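Local coordinates for protein Phenylalanine/tyrosine ammonia-lyase (Rhodosporidium toruloides, PDB 1Y2M) that catalyses the non-oxidative deamination of L-phenylalanine and L-tyrosine to trans-cinnamic and p-coumaric acid, releasing ammonium, as a homotetramer, at residues B[475-480]-B[520-525]; B[295-300]-B[437-442]; B[287-292]-B[515-520]. All coordinates share one frame; numbering follows the deposited sequence.

Interaction 1: B[475-480]-B[520-525]; sequences AAYTSE and LSLLLA
Y477 lays one face of its ring over the side chain of L522 where two antiparallel helices of the central helical bundle of the PAL/histidase fold pack together. The short axes of 475-480 and 520-525 approach to 9.1 Å with 152° between their directions, and the contact is wholly buried. L522 CB stands 3.8 Å from the centroid of the Y477 ring, only 10° off the normal, a CH-pi contact over the middle of the face; the two side chains cross at about a right angle. Farther along the leucine, L522 CD1 comes near Y477 CE1. The base of the ring lies against the next residue, with Y477 CD2 3.6 Å from L523 CA, so the tyrosine spans two successive residues of the partner helix. With an alanine in place of Y477, L522 CB would probably lose its aromatic cover and a gap open along the backbone of L522 and L523. V519 and T526, on the same long helix 506-560, also touch the tyrosine, while V142 of the second subunit packs on L522. L523 reaches back to the neighbour of Y477: its CG is anti to the backbone N (chi1 179°), which sets the CD2 methyl beside T478. The T478 hydroxyl is hydrogen-bonded to A474 O within its own helix, and against it lies L523 CD2, 3.5 Å from T478 OG1.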
ATOM      1  N   ALA B 475      -5.571   8.273 -17.647  1.00 10.07           N
ATOM      2  CA  ALA B 475      -4.721   8.545 -16.472  1.00  9.07           C
ATOM      3  C   ALA B 475      -5.497   8.121 -15.210  1.00  9.26           C
ATOM      4  O   ALA B 475      -4.972   7.487 -14.295  1.00  9.46           O
ATOM      5  CB  ALA B 475      -4.356  10.002 -16.392  1.00  8.42           C
ATOM      6  N   ALA B 476      -6.739   8.550 -15.135  1.00  7.69           N
ATOM      7  CA  ALA B 476      -7.554   8.297 -13.939  1.00  9.78           C
ATOM      8  C   ALA B 476      -7.682   6.780 -13.691  1.00 11.62           C
ATOM      9  O   ALA B 476      -7.640   6.274 -12.560  1.00  9.52           O
ATOM     10  CB  ALA B 476      -8.922   8.903 -14.126  1.00 11.56           C
ATOM     11  N   TYR B 477      -7.935   6.027 -14.765  1.00  8.73           N
ATOM     12  CA  TYR B 477      -8.135   4.580 -14.605  1.00  8.78           C
ATOM     13  C   TYR B 477      -6.836   3.958 -14.126  1.00  9.66           C
ATOM     14  O   TYR B 477      -6.840   3.060 -13.272  1.00  9.79           O
ATOM     15  CB  TYR B 477      -8.591   3.960 -15.918  1.00  9.46           C
ATOM     16  CG  TYR B 477      -9.842   4.521 -16.521  1.00  6.85           C
ATOM     17  CD1 TYR B 477     -10.923   4.976 -15.762  1.00 11.58           C
ATOM     18  CD2 TYR B 477      -9.954   4.605 -17.930  1.00  7.08           C
ATOM     19  CE1 TYR B 477     -12.096   5.486 -16.395  1.00 11.59           C
ATOM     20  CE2 TYR B 477     -11.146   5.123 -18.579  1.00  9.00           C
ATOM     21  CZ  TYR B 477     -12.194   5.584 -17.791  1.00  8.55           C
ATOM     22  OH  TYR B 477     -13.332   6.067 -18.410  1.00 10.19           O
ATOM     23  N   THR B 478      -5.718   4.428 -14.684  1.00  7.71           N
ATOM     24  CA  THR B 478      -4.425   3.892 -14.345  1.00  8.84           C
ATOM     25  C   THR B 478      -4.120   4.173 -12.866  1.00  7.02           C
ATOM     26  O   THR B 478      -3.657   3.285 -12.124  1.00  8.64           O
ATOM     27  CB  THR B 478      -3.357   4.455 -15.298  1.00 11.29           C
ATOM     28  OG1 THR B 478      -3.730   4.111 -16.631  1.00  9.46           O
ATOM     29  CG2 THR B 478      -2.014   3.920 -15.020  1.00 11.44           C
ATOM     30  N   SER B 479      -4.406   5.383 -12.384  1.00  8.76           N
ATOM     31  CA  SER B 479      -4.170   5.698 -10.971  1.00  9.85           C
ATOM     32  C   SER B 479      -4.978   4.761 -10.092  1.00  9.21           C
ATOM     33  O   SER B 479      -4.488   4.207  -9.115  1.00  9.06           O
ATOM     34  CB  SER B 479      -4.625   7.115 -10.653  1.00 11.65           C
ATOM     35  OG  SER B 479      -3.867   8.086 -11.372  1.00  8.65           O
ATOM     36  N   GLU B 480      -6.244   4.562 -10.461  1.00  7.30           N
ATOM     37  CA  GLU B 480      -7.132   3.687  -9.679  1.00  6.20           C
ATOM     38  C   GLU B 480      -6.625   2.242  -9.617  1.00  8.70           C
ATOM     39  O   GLU B 480      -6.598   1.640  -8.536  1.00  9.54           O
ATOM     40  CB  GLU B 480      -8.561   3.756 -10.197  1.00  7.82           C
ATOM     41  CG  GLU B 480      -9.493   2.975  -9.316  1.00 11.10           C
ATOM     42  CD  GLU B 480     -10.974   3.275  -9.584  1.00  9.71           C
ATOM     43  OE1 GLU B 480     -11.278   4.336 -10.226  1.00  9.64           O
ATOM     44  OE2 GLU B 480     -11.845   2.434  -9.178  1.00 11.07           O
ATOM     45  N   LEU B 520      -9.575  -1.892 -15.675  1.00  8.73           N
ATOM     46  CA  LEU B 520      -8.716  -2.140 -16.847  1.00  8.02           C
ATOM     47  C   LEU B 520      -9.593  -2.207 -18.092  1.00  8.95           C
ATOM     48  O   LEU B 520      -9.152  -1.774 -19.159  1.00  9.15           O
ATOM     49  CB  LEU B 520      -7.893  -3.420 -16.709  1.00  9.73           C
ATOM     50  CG  LEU B 520      -6.867  -3.682 -17.826  1.00 10.62           C
ATOM     51  CD1 LEU B 520      -5.983  -2.489 -18.166  1.00 12.29           C
ATOM     52  CD2 LEU B 520      -5.931  -4.850 -17.506  1.00  9.87           C
ATOM     53  N   SER B 521     -10.816  -2.762 -18.006  1.00  9.06           N
ATOM     54  CA  SER B 521     -11.701  -2.828 -19.185  1.00  8.80           C
ATOM     55  C   SER B 521     -12.064  -1.432 -19.652  1.00  6.99           C
ATOM     56  O   SER B 521     -12.187  -1.184 -20.846  1.00  9.09           O
ATOM     57  CB  SER B 521     -12.944  -3.618 -18.870  1.00  8.61           C
ATOM     58  OG  SER B 521     -12.631  -4.980 -18.502  1.00 10.44           O
ATOM     59  N   LEU B 522     -12.260  -0.521 -18.710  1.00  7.27           N
ATOM     60  CA  LEU B 522     -12.557   0.877 -19.099  1.00  8.37           C
ATOM     61  C   LEU B 522     -11.361   1.470 -19.839  1.00 10.38           C
ATOM     62  O   LEU B 522     -11.520   2.153 -20.856  1.00  8.89           O
ATOM     63  CB  LEU B 522     -12.801   1.739 -17.845  1.00  8.69           C
ATOM     64  CG  LEU B 522     -14.080   1.455 -17.047  1.00  9.10           C
ATOM     65  CD1 LEU B 522     -14.088   2.136 -15.699  1.00  9.48           C
ATOM     66  CD2 LEU B 522     -15.289   1.880 -17.857  1.00 12.38           C
ATOM     67  N   LEU B 523     -10.168   1.242 -19.304  1.00  8.46           N
ATOM     68  CA  LEU B 523      -8.932   1.753 -19.909  1.00  8.86           C
ATOM     69  C   LEU B 523      -8.718   1.157 -21.290  1.00  9.17           C
ATOM     70  O   LEU B 523      -8.348   1.882 -22.246  1.00  9.81           O
ATOM     71  CB  LEU B 523      -7.754   1.464 -18.980  1.00 10.24           C
ATOM     72  CG  LEU B 523      -6.388   1.895 -19.456  1.00  8.31           C
ATOM     73  CD1 LEU B 523      -6.302   3.297 -19.860  1.00  8.56           C
ATOM     74  CD2 LEU B 523      -5.281   1.481 -18.419  1.00 11.40           C
ATOM     75  N   LEU B 524      -8.853  -0.167 -21.400  1.00  8.83           N
ATOM     76  CA  LEU B 524      -8.560  -0.794 -22.688  1.00  8.62           C
ATOM     77  C   LEU B 524      -9.652  -0.453 -23.735  1.00 10.04           C
ATOM     78  O   LEU B 524      -9.362  -0.333 -24.934  1.00  9.96           O
ATOM     79  CB  LEU B 524      -8.343  -2.300 -22.549  1.00  8.49           C
ATOM     80  CG  LEU B 524      -7.116  -2.632 -21.698  1.00 10.81           C
ATOM     81  CD1 LEU B 524      -6.823  -4.113 -21.876  1.00  9.93           C
ATOM     82  CD2 LEU B 524      -5.864  -1.818 -22.015  1.00 12.04           C
ATOM     83  N   ALA B 525     -10.898  -0.274 -23.286  1.00  8.83           N
ATOM     84  CA  ALA B 525     -11.989   0.200 -24.203  1.00  9.40           C
ATOM     85  C   ALA B 525     -11.613   1.602 -24.738  1.00  8.74           C
ATOM     86  O   ALA B 525     -11.803   1.909 -25.885  1.00  9.38           O
ATOM     87  CB  ALA B 525     -13.299   0.225 -23.532  1.00 11.34           C
TER

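Interaction 2: B[295-300]-B[437-442]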
ATOM      1  N   SER B 295      -3.002  -7.081 -28.421  1.00  8.30           N
ATOM      2  CA  SER B 295      -3.652  -6.608 -29.631  1.00 10.40           C
ATOM      3  C   SER B 295      -3.562  -5.086 -29.790  1.00  7.78           C
ATOM      4  O   SER B 295      -3.262  -4.556 -30.859  1.00  9.43           O
ATOM      5  CB  SER B 295      -5.109  -7.104 -29.704  1.00 13.68           C
ATOM      6  OG  SER B 295      -5.155  -8.540 -29.771  1.00 12.70           O
ATOM      7  N   LEU B 296      -3.799  -4.368 -28.698  1.00  8.20           N
ATOM      8  CA  LEU B 296      -3.702  -2.927 -28.681  1.00  7.90           C
ATOM      9  C   LEU B 296      -2.276  -2.456 -28.884  1.00  9.44           C
ATOM     10  O   LEU B 296      -2.056  -1.466 -29.567  1.00  9.71           O
ATOM     11  CB  LEU B 296      -4.233  -2.404 -27.352  1.00 11.55           C
ATOM     12  CG  LEU B 296      -5.744  -2.434 -27.240  1.00  9.94           C
ATOM     13  CD1 LEU B 296      -6.160  -2.144 -25.842  1.00 10.90           C
ATOM     14  CD2 LEU B 296      -6.330  -1.393 -28.152  1.00 11.21           C
ATOM     15  N   THR B 297      -1.305  -3.178 -28.350  1.00  7.05           N
ATOM     16  CA  THR B 297       0.099  -2.919 -28.629  1.00  8.12           C
ATOM     17  C   THR B 297       0.375  -2.941 -30.152  1.00  9.15           C
ATOM     18  O   THR B 297       0.974  -2.011 -30.702  1.00  9.28           O
ATOM     19  CB  THR B 297       1.034  -3.917 -27.883  1.00  9.42           C
ATOM     20  OG1 THR B 297       0.877  -3.759 -26.473  1.00  9.40           O
ATOM     21  CG2 THR B 297       2.487  -3.614 -28.231  1.00  7.64           C
ATOM     22  N   ALA B 298      -0.083  -4.002 -30.804  1.00  8.60           N
ATOM     23  CA  ALA B 298       0.108  -4.174 -32.258  1.00  6.48           C
ATOM     24  C   ALA B 298      -0.569  -2.992 -32.991  1.00  8.07           C
ATOM     25  O   ALA B 298       0.044  -2.327 -33.869  1.00  9.52           O
ATOM     26  CB  ALA B 298      -0.449  -5.482 -32.722  1.00  8.35           C
HETATM   27  N   MSE B 299      -1.810  -2.687 -32.632  1.00  9.32           N
HETATM   28  CA  MSE B 299      -2.540  -1.624 -33.368  1.00  9.08           C
HETATM   29  C   MSE B 299      -1.934  -0.256 -33.161  1.00  8.23           C
HETATM   30  O   MSE B 299      -1.973   0.634 -34.021  1.00  9.41           O
HETATM   31  CB  MSE B 299      -4.010  -1.687 -33.020  1.00 10.35           C
HETATM   32  CG  MSE B 299      -4.560  -2.961 -33.466  1.00 15.98           C
HETATM   33 SE   MSE B 299      -6.502  -3.081 -33.184  1.00 30.57          SE
HETATM   34  CE  MSE B 299      -7.041  -2.269 -34.791  1.00 28.93           C
ATOM     35  N   THR B 300      -1.387  -0.065 -31.970  1.00  7.46           N
ATOM     36  CA  THR B 300      -0.635   1.177 -31.691  1.00  7.97           C
ATOM     37  C   THR B 300       0.649   1.273 -32.509  1.00  8.52           C
ATOM     38  O   THR B 300       1.028   2.358 -32.967  1.00 10.31           O
ATOM     39  CB  THR B 300      -0.390   1.360 -30.186  1.00  8.64           C
ATOM     40  OG1 THR B 300      -1.638   1.277 -29.453  1.00  9.16           O
ATOM     41  CG2 THR B 300       0.259   2.710 -29.888  1.00  8.29           C
ATOM     42  N   PHE B 437      -1.695   2.522 -20.872  1.00  8.30           N
ATOM     43  CA  PHE B 437      -1.856   3.985 -20.660  1.00  9.32           C
ATOM     44  C   PHE B 437      -0.661   4.703 -21.340  1.00  9.81           C
ATOM     45  O   PHE B 437      -0.812   5.721 -22.002  1.00  9.16           O
ATOM     46  CB  PHE B 437      -1.801   4.305 -19.178  1.00  9.96           C
ATOM     47  CG  PHE B 437      -1.582   5.758 -18.886  1.00  9.55           C
ATOM     48  CD1 PHE B 437      -2.539   6.701 -19.193  1.00 12.53           C
ATOM     49  CD2 PHE B 437      -0.401   6.169 -18.348  1.00 11.47           C
ATOM     50  CE1 PHE B 437      -2.324   8.044 -18.955  1.00 12.60           C
ATOM     51  CE2 PHE B 437      -0.153   7.518 -18.123  1.00 14.14           C
ATOM     52  CZ  PHE B 437      -1.133   8.450 -18.423  1.00 11.75           C
ATOM     53  N   THR B 438       0.551   4.231 -21.089  1.00  8.64           N
ATOM     54  CA  THR B 438       1.736   4.919 -21.631  1.00 10.69           C
ATOM     55  C   THR B 438       1.769   4.874 -23.140  1.00  8.21           C
ATOM     56  O   THR B 438       2.166   5.867 -23.813  1.00  9.44           O
ATOM     57  CB  THR B 438       3.104   4.405 -21.114  1.00 11.57           C
ATOM     58  OG1 THR B 438       3.338   3.032 -21.484  1.00 10.75           O
ATOM     59  CG2 THR B 438       3.167   4.530 -19.605  1.00  9.35           C
ATOM     60  N   GLN B 439       1.289   3.774 -23.706  1.00  8.96           N
ATOM     61  CA  GLN B 439       1.143   3.710 -25.212  1.00  8.14           C
ATOM     62  C   GLN B 439       0.142   4.744 -25.712  1.00 11.45           C
ATOM     63  O   GLN B 439       0.408   5.462 -26.700  1.00 10.23           O
ATOM     64  CB  GLN B 439       0.674   2.322 -25.672  1.00  8.16           C
ATOM     65  CG  GLN B 439       1.664   1.222 -25.437  1.00  9.32           C
ATOM     66  CD  GLN B 439       1.089  -0.149 -25.680  1.00  8.39           C
ATOM     67  OE1 GLN B 439      -0.127  -0.279 -25.901  1.00 10.45           O
ATOM     68  NE2 GLN B 439       1.941  -1.195 -25.623  1.00  9.46           N
ATOM     69  N   LEU B 440      -1.020   4.777 -25.079  1.00  9.48           N
ATOM     70  CA  LEU B 440      -2.109   5.640 -25.500  1.00  9.86           C
ATOM     71  C   LEU B 440      -1.694   7.104 -25.314  1.00  8.48           C
ATOM     72  O   LEU B 440      -1.864   7.897 -26.211  1.00  9.46           O
ATOM     73  CB  LEU B 440      -3.342   5.354 -24.668  1.00 10.64           C
ATOM     74  CG  LEU B 440      -4.519   6.322 -24.893  1.00 10.10           C
ATOM     75  CD1 LEU B 440      -4.974   6.264 -26.318  1.00 10.13           C
ATOM     76  CD2 LEU B 440      -5.704   5.934 -24.016  1.00 12.68           C
ATOM     77  N   THR B 441      -1.093   7.464 -24.176  1.00  9.28           N
ATOM     78  CA  THR B 441      -0.848   8.884 -23.910  1.00  9.67           C
ATOM     79  C   THR B 441       0.262   9.426 -24.825  1.00 12.19           C
ATOM     80  O   THR B 441       0.270  10.599 -25.199  1.00 13.08           O
ATOM     81  CB  THR B 441      -0.665   9.134 -22.421  1.00 12.83           C
ATOM     82  OG1 THR B 441      -0.899  10.548 -22.155  1.00 12.24           O
ATOM     83  CG2 THR B 441       0.686   8.698 -21.956  1.00 13.28           C
ATOM     84  N   GLU B 442       1.174   8.564 -25.259  1.00 11.63           N
ATOM     85  CA  GLU B 442       2.168   8.930 -26.255  1.00 11.51           C
ATOM     86  C   GLU B 442       1.485   9.230 -27.582  1.00 10.50           C
ATOM     87  O   GLU B 442       1.766  10.233 -28.237  1.00 12.95           O
ATOM     88  CB  GLU B 442       3.189   7.806 -26.398  1.00 12.80           C
ATOM     89  CG  GLU B 442       4.294   8.077 -27.417  1.00 16.81           C
ATOM     90  CD  GLU B 442       5.290   6.936 -27.535  1.00 21.46           C
ATOM     91  OE1 GLU B 442       5.315   6.014 -26.659  1.00 20.24           O
ATOM     92  OE2 GLU B 442       6.046   6.957 -28.544  1.00 19.08           O
TER
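Q439 reaches from helix 416-443 to T297 on helix 273-303, and the one hydrogen bond between 295-300 and 437-442 joins their side chains. Q439 NE2 donates to T297 OG1 over 2.9 Å, nearly straight at 166°, with the hydroxyl oxygen close to the plane of the amide. The glutamine can span the gap because its chain is extended beyond CG (chi2 170°), bridging short helix axes that stay 10.6 Å apart and run 23° from parallel.

Further hydrogen bonds fix both ends of this bridge. Q439 NE2 also bonds to P364 O and T297 OG1 to S293 O, so each group has a second partner, while Q439 OE1 has a weak bond from N436 ND2. One turn along, T300 OG1 donates to L296 O over 2.8 Å from above the carbonyl plane; T300 N reaches the same oxygen from the opposite face. T300 OG1 is also hydrogen-bonded to H527 NE2, which brings in helix 506-560.

Van der Waals contact accompanies the bond. T297 CG2 lies 3.6 Å from Q439 NE2, and T297 CA 3.8 Å from Q439 OE1, so the amide rests against the threonine as well as bonding to it.

The T297 side chain lies about 9 Å from that of R366, a probable cinnamate-binding residue. Here a buried polar bridge joins nearly parallel helices in the central bundle of the PAL/histidase fold, beside the short helix 363-366 that carries this arginine.

Interaction 3: B[287-292]-B[515-520]; sequences HMLSLL and ESNDVL
L289 projects from helix 273-303 against N517 and L520 of helix 506-560, a buried meeting of two long helices in the core of the PAL/histidase helical bundle; the centre of the contact lies about 3 Å from the centre of the chain. Along 515-520, the first residue to touch is N517, which offers both backbone and side chain. The methyl L289 CD1 sits 3.5 Å from N517 O, and the same methyl faces the end of the amide, 3.6 Å from N517 OD1. That amide oxygen is buried without a hydrogen-bonding partner in the model, whereas N517 ND2 bonds to A282 O farther back on helix 273-303. The asparagine thus gives helix 273-303 a hydrogen bond at A282 and van der Waals contact at L289. N517 O is itself hydrogen-bonded by S521 OG one turn on. Three residues after N517, L520 supplies the aliphatic part, and L429 of helix 416-443 touches N517 and L520 alike. With chi1 at -72°, L289 CG is anti to its own carbonyl carbon, and with chi2 at 170° the extended CD1 reaches both partners. This methyl lies 4.1 Å from L520 CB, while L520 CD2 comes equally near L289 CB.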
ATOM      1  N   HIS B 287      -7.283 -13.014 -18.351  1.00  6.74           N
ATOM      2  CA  HIS B 287      -6.601 -13.591 -19.537  1.00  7.77           C
ATOM      3  C   HIS B 287      -6.992 -12.834 -20.799  1.00  7.88           C
ATOM      4  O   HIS B 287      -6.178 -12.565 -21.696  1.00  8.72           O
ATOM      5  CB  HIS B 287      -7.016 -15.033 -19.750  1.00  8.18           C
ATOM      6  CG  HIS B 287      -6.360 -16.040 -18.835  1.00  8.49           C
ATOM      7  ND1 HIS B 287      -4.996 -16.122 -18.646  1.00 10.87           N
ATOM      8  CD2 HIS B 287      -6.901 -17.089 -18.162  1.00 10.26           C
ATOM      9  CE1 HIS B 287      -4.736 -17.151 -17.850  1.00 12.53           C
ATOM     10  NE2 HIS B 287      -5.879 -17.762 -17.550  1.00 11.54           N
HETATM   11  N   MSE B 288      -8.288 -12.512 -20.887  1.00  8.97           N
HETATM   12  CA  MSE B 288      -8.793 -11.821 -22.079  1.00  8.61           C
HETATM   13  C   MSE B 288      -8.191 -10.430 -22.198  1.00 10.27           C
HETATM   14  O   MSE B 288      -7.844  -9.970 -23.276  1.00 10.36           O
HETATM   15  CB  MSE B 288     -10.319 -11.702 -22.082  1.00 10.23           C
HETATM   16  CG  MSE B 288     -11.039 -12.968 -21.853  1.00  9.43           C
HETATM   17 SE   MSE B 288     -10.516 -14.390 -23.111  1.00 21.61          SE
HETATM   18  CE  MSE B 288     -11.414 -15.853 -22.054  1.00 20.45           C
ATOM     19  N   LEU B 289      -8.050  -9.756 -21.056  1.00  8.22           N
ATOM     20  CA  LEU B 289      -7.576  -8.407 -21.030  1.00  8.27           C
ATOM     21  C   LEU B 289      -6.062  -8.425 -21.357  1.00  7.85           C
ATOM     22  O   LEU B 289      -5.576  -7.534 -22.014  1.00  9.06           O
ATOM     23  CB  LEU B 289      -7.847  -7.774 -19.677  1.00  7.97           C
ATOM     24  CG  LEU B 289      -9.282  -7.418 -19.339  1.00  9.70           C
ATOM     25  CD1 LEU B 289      -9.398  -7.035 -17.878  1.00 11.91           C
ATOM     26  CD2 LEU B 289      -9.771  -6.271 -20.208  1.00 10.38           C
ATOM     27  N   SER B 290      -5.360  -9.479 -20.983  1.00 10.23           N
ATOM     28  CA  SER B 290      -3.954  -9.633 -21.327  1.00  8.13           C
ATOM     29  C   SER B 290      -3.819  -9.752 -22.829  1.00  9.08           C
ATOM     30  O   SER B 290      -2.968  -9.114 -23.448  1.00  9.54           O
ATOM     31  CB  SER B 290      -3.432 -10.928 -20.686  1.00 10.38           C
ATOM     32  OG  SER B 290      -2.110 -11.202 -21.083  1.00 14.55           O
ATOM     33  N   LEU B 291      -4.697 -10.549 -23.452  1.00  7.21           N
ATOM     34  CA  LEU B 291      -4.649 -10.708 -24.924  1.00  8.92           C
ATOM     35  C   LEU B 291      -5.022  -9.415 -25.616  1.00  8.52           C
ATOM     36  O   LEU B 291      -4.434  -9.029 -26.624  1.00  9.91           O
ATOM     37  CB  LEU B 291      -5.514 -11.872 -25.399  1.00 11.01           C
ATOM     38  CG  LEU B 291      -5.021 -13.272 -24.966  1.00 12.49           C
ATOM     39  CD1 LEU B 291      -5.922 -14.360 -25.596  1.00 12.91           C
ATOM     40  CD2 LEU B 291      -3.584 -13.515 -25.355  1.00 15.30           C
ATOM     41  N   LEU B 292      -5.992  -8.716 -25.076  1.00  8.03           N
ATOM     42  CA  LEU B 292      -6.404  -7.413 -25.643  1.00  9.07           C
ATOM     43  C   LEU B 292      -5.276  -6.369 -25.555  1.00  9.73           C
ATOM     44  O   LEU B 292      -5.076  -5.558 -26.452  1.00  8.93           O
ATOM     45  CB  LEU B 292      -7.699  -6.931 -24.997  1.00  7.68           C
ATOM     46  CG  LEU B 292      -8.233  -5.546 -25.377  1.00  9.57           C
ATOM     47  CD1 LEU B 292      -8.508  -5.485 -26.905  1.00 10.62           C
ATOM     48  CD2 LEU B 292      -9.466  -5.147 -24.596  1.00 10.70           C
ATOM     49  N   GLU B 515     -12.590  -5.835  -9.415  1.00  8.34           N
ATOM     50  CA  GLU B 515     -12.722  -4.400  -9.658  1.00 10.35           C
ATOM     51  C   GLU B 515     -11.582  -3.940 -10.576  1.00  9.24           C
ATOM     52  O   GLU B 515     -11.810  -3.127 -11.491  1.00 10.00           O
ATOM     53  CB  GLU B 515     -12.709  -3.619  -8.358  1.00 11.29           C
ATOM     54  CG  GLU B 515     -13.026  -2.138  -8.609  1.00 10.12           C
ATOM     55  CD  GLU B 515     -13.248  -1.273  -7.377  1.00 17.09           C
ATOM     56  OE1 GLU B 515     -13.270  -1.783  -6.212  1.00 15.05           O
ATOM     57  OE2 GLU B 515     -13.413  -0.034  -7.577  1.00 13.84           O
ATOM     58  N   SER B 516     -10.361  -4.451 -10.371  1.00  9.41           N
ATOM     59  CA  SER B 516      -9.276  -4.093 -11.278  1.00  8.22           C
ATOM     60  C   SER B 516      -9.568  -4.559 -12.705  1.00  8.56           C
ATOM     61  O   SER B 516      -9.293  -3.834 -13.667  1.00  9.04           O
ATOM     62  CB  SER B 516      -7.943  -4.665 -10.834  1.00  9.78           C
ATOM     63  OG  SER B 516      -7.547  -4.024  -9.632  1.00  9.44           O
ATOM     64  N   ASN B 517     -10.203  -5.725 -12.874  1.00  8.97           N
ATOM     65  CA  ASN B 517     -10.629  -6.137 -14.214  1.00  7.80           C
ATOM     66  C   ASN B 517     -11.532  -5.103 -14.831  1.00  7.32           C
ATOM     67  O   ASN B 517     -11.396  -4.774 -16.016  1.00  9.71           O
ATOM     68  CB  ASN B 517     -11.331  -7.506 -14.302  1.00  9.52           C
ATOM     69  CG  ASN B 517     -10.396  -8.674 -14.199  1.00 11.85           C
ATOM     70  OD1 ASN B 517      -9.252  -8.598 -14.628  1.00  9.94           O
ATOM     71  ND2 ASN B 517     -10.922  -9.823 -13.713  1.00  8.16           N
ATOM     72  N   ASP B 518     -12.448  -4.561 -14.042  1.00  8.91           N
ATOM     73  CA  ASP B 518     -13.442  -3.622 -14.517  1.00  8.73           C
ATOM     74  C   ASP B 518     -12.756  -2.332 -14.951  1.00  7.36           C
ATOM     75  O   ASP B 518     -12.982  -1.788 -16.053  1.00  9.91           O
ATOM     76  CB  ASP B 518     -14.432  -3.331 -13.394  1.00 12.13           C
ATOM     77  CG  ASP B 518     -15.714  -2.642 -13.888  1.00 15.31           C
ATOM     78  OD1 ASP B 518     -16.148  -2.847 -15.075  1.00 15.82           O
ATOM     79  OD2 ASP B 518     -16.323  -1.935 -13.051  1.00 16.70           O
ATOM     80  N   VAL B 519     -11.888  -1.815 -14.076  1.00  7.85           N
ATOM     81  CA  VAL B 519     -11.154  -0.580 -14.406  1.00  8.14           C
ATOM     82  C   VAL B 519     -10.269  -0.753 -15.595  1.00  8.39           C
ATOM     83  O   VAL B 519     -10.183   0.162 -16.456  1.00  9.16           O
ATOM     84  CB  VAL B 519     -10.413  -0.069 -13.192  1.00  9.53           C
ATOM     85  CG1 VAL B 519      -9.597   1.175 -13.504  1.00  8.82           C
ATOM     86  CG2 VAL B 519     -11.432   0.189 -12.089  1.00 10.81           C
ATOM     87  N   LEU B 520      -9.575  -1.892 -15.675  1.00  8.73           N
ATOM     88  CA  LEU B 520      -8.716  -2.140 -16.847  1.00  8.02           C
ATOM     89  C   LEU B 520      -9.593  -2.207 -18.092  1.00  8.95           C
ATOM     90  O   LEU B 520      -9.152  -1.774 -19.159  1.00  9.15           O
ATOM     91  CB  LEU B 520      -7.893  -3.420 -16.709  1.00  9.73           C
ATOM     92  CG  LEU B 520      -6.867  -3.682 -17.826  1.00 10.62           C
ATOM     93  CD1 LEU B 520      -5.983  -2.489 -18.166  1.00 12.29           C
ATOM     94  CD2 LEU B 520      -5.931  -4.850 -17.506  1.00  9.87           C
TER

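Overall arrangement
From the N terminus, helix 273-303 comes first, carrying 287-292 and then 295-300. The earliest contact to close is interaction 2, when 437-442 on helix 416-443 returns to 295-300 after 136 residues. Helix 468-484 follows with 475-480, and helix 506-560 then brings 515-520 to 287-292, closing interaction 3 over 222 residues. Interaction 2 therefore falls entirely within the span of interaction 3. Interaction 1 closes last, with 520-525, and crosses interaction 3; the two share L520. Together they tie four helices into the central bundle. Interactions 1 and 2 also touch directly, through F437 against A475 and T478, and L296 against L524.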